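Local coordinates for protein type II restriction enzyme MspI (Moraxella sp., PDB 1YFI) that recognises the double-stranded DNA sequence 5'-CCGG-3' and cuts each strand after the first cytosine, leaving 5'-phosphate ends, at a contact of chain A with DNA. Sequence-based numbering; all coordinates share one arbitrary frame.

A contact of chain A with DNA. Residues 130, 252-254, 257. With nucleotides of chain B.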
loop_
_atom_site.group_PDB
_atom_site.type_symbol
_atom_site.label_atom_id
_atom_site.label_comp_id
_atom_site.label_asym_id
_atom_site.label_seq_id
_atom_site.Cartn_x
_atom_site.Cartn_y
_atom_site.Cartn_z
ATOM N N GLU A 130 -7.201 -7.040 -5.684
ATOM C CA GLU A 130 -7.959 -8.210 -6.107
ATOM C C GLU A 130 -7.707 -8.439 -7.601
ATOM O O GLU A 130 -7.678 -7.494 -8.389
ATOM C CB GLU A 130 -9.449 -8.038 -5.813
ATOM C CG GLU A 130 -10.164 -6.941 -6.555
ATOM C CD GLU A 130 -11.660 -6.910 -6.200
ATOM O OE1 GLU A 130 -12.003 -6.646 -5.022
ATOM O OE2 GLU A 130 -12.495 -7.164 -7.098
ATOM N N GLY A 252 -16.498 -8.800 -3.842
ATOM C CA GLY A 252 -16.965 -7.792 -4.777
ATOM C C GLY A 252 -17.960 -8.121 -5.878
ATOM O O GLY A 252 -18.957 -7.415 -6.027
ATOM N N SER A 253 -17.699 -9.164 -6.665
ATOM C CA SER A 253 -18.606 -9.520 -7.757
ATOM C C SER A 253 -18.960 -11.013 -7.810
ATOM O O SER A 253 -18.556 -11.794 -6.943
ATOM C CB SER A 253 -18.003 -9.086 -9.096
ATOM O OG SER A 253 -16.804 -9.791 -9.373
ATOM N N LYS A 254 -19.714 -11.394 -8.840
ATOM C CA LYS A 254 -20.157 -12.773 -9.020
ATOM C C LYS A 254 -19.064 -13.720 -9.474
ATOM O O LYS A 254 -19.033 -14.878 -9.062
ATOM C CB LYS A 254 -21.311 -12.837 -10.026
ATOM C CG LYS A 254 -22.636 -12.274 -9.515
ATOM C CD LYS A 254 -23.715 -12.374 -10.595
ATOM C CE LYS A 254 -25.056 -11.850 -10.099
ATOM N NZ LYS A 254 -26.084 -11.899 -11.168
ATOM N N LYS A 257 -12.970 -14.345 -7.816
ATOM C CA LYS A 257 -11.818 -13.458 -7.974
ATOM C C LYS A 257 -10.982 -13.447 -6.697
ATOM O O LYS A 257 -11.528 -13.426 -5.591
ATOM C CB LYS A 257 -12.320 -12.049 -8.292
ATOM C CG LYS A 257 -11.292 -11.092 -8.825
ATOM C CD LYS A 257 -11.990 -9.806 -9.194
ATOM C CE LYS A 257 -11.015 -8.753 -9.664
ATOM N NZ LYS A 257 -11.715 -7.451 -9.929
ATOM P P DC B 2 -20.409 -8.633 -12.435
ATOM O OP1 DC B 2 -19.858 -9.369 -13.604
ATOM O OP2 DC B 2 -20.646 -9.343 -11.151
ATOM O "O5'" DC B 2 -19.442 -7.402 -12.167
ATOM C "C5'" DC B 2 -18.968 -6.617 -13.251
ATOM C "C4'" DC B 2 -17.973 -5.595 -12.755
ATOM O "O4'" DC B 2 -18.644 -4.634 -11.898
ATOM C "C3'" DC B 2 -16.823 -6.180 -11.932
ATOM O "O3'" DC B 2 -15.592 -5.589 -12.337
ATOM C "C2'" DC B 2 -17.159 -5.794 -10.502
ATOM C "C1'" DC B 2 -17.944 -4.504 -10.671
ATOM N N1 DC B 2 -18.933 -4.277 -9.606
ATOM C C2 DC B 2 -18.955 -3.035 -8.952
ATOM O O2 DC B 2 -18.157 -2.154 -9.314
ATOM N N3 DC B 2 -19.841 -2.833 -7.942
ATOM C C4 DC B 2 -20.681 -3.812 -7.587
ATOM N N4 DC B 2 -21.534 -3.578 -6.585
ATOM C C5 DC B 2 -20.685 -5.077 -8.245
ATOM C C6 DC B 2 -19.807 -5.263 -9.241
ATOM P P DC B 3 -14.223 -6.048 -11.646
ATOM O OP1 DC B 3 -13.183 -6.133 -12.707
ATOM O OP2 DC B 3 -14.476 -7.213 -10.754
ATOM O "O5'" DC B 3 -13.864 -4.794 -10.747
ATOM C "C5'" DC B 3 -13.742 -3.513 -11.342
ATOM C "C4'" DC B 3 -13.324 -2.504 -10.305
ATOM O "O4'" DC B 3 -14.421 -2.254 -9.399
ATOM C "C3'" DC B 3 -12.143 -2.940 -9.442
ATOM O "O3'" DC B 3 -11.278 -1.827 -9.305
ATOM C "C2'" DC B 3 -12.778 -3.334 -8.119
ATOM C "C1'" DC B 3 -14.006 -2.440 -8.054
ATOM N N1 DC B 3 -15.164 -2.970 -7.308
ATOM C C2 DC B 3 -15.778 -2.149 -6.356
ATOM O O2 DC B 3 -15.308 -1.013 -6.151
ATOM N N3 DC B 3 -16.867 -2.607 -5.688
ATOM C C4 DC B 3 -17.337 -3.833 -5.940
ATOM N N4 DC B 3 -18.417 -4.237 -5.270
ATOM C C5 DC B 3 -16.722 -4.696 -6.894
ATOM C C6 DC B 3 -15.647 -4.229 -7.548
#
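Lys257 reaches the phosphate of DC3 with its ammonium group, NZ lying 2.9 Å from the phosphate oxygen OP2 in a salt bridge; as a hydrogen bond the pair is weak. The side chain sets out with CG anti to the backbone N (chi1 -165°) and stays extended to its tip. Past CB and CG, CD and CE of Lys257 each lie 3.9 Å from OP2 of DC3, and NZ closes on that oxygen. Lys257 NZ also donates a 3.0 Å hydrogen bond, part of a salt bridge, to the carboxylate OE2 of Glu130, from strand 127-131, which accepts it through the lone pair turned away from OE1. The ammonium is thus shared between a carboxylate and a phosphate, and Glu130 may both orient the lysine and temper its charge. OE2 of Glu130 also approaches the deoxyribose C2' of DC3.

One nucleotide upstream, the loop at 252-254 follows the strand closely. The backbone N of Lys254 donates a nearly straight hydrogen bond (174° at H) to OP2 of DC2, 3.2 Å away; CB and CG lie near OP2, but the extended side chain then leads away, leaving the bond to the backbone N rather than the ammonium. Ser253 lies against the sugar-phosphate backbone, its CB near OP2 and 3.7 Å from the deoxyribose C2' of DC2. OG of Ser253 sits between the backbone N and the carbonyl carbon (chi1 64°) and points towards OP2 of DC3 at 3.7 Å, a proximity rather than a hydrogen bond.

Base contact comes from Gly252 in the major groove. Its CA packs against C5 of DC3, and O of Gly252 accepts a weak 3.3 Å hydrogen bond from N4, the exocyclic amino group on the Hoogsteen edge of DC3.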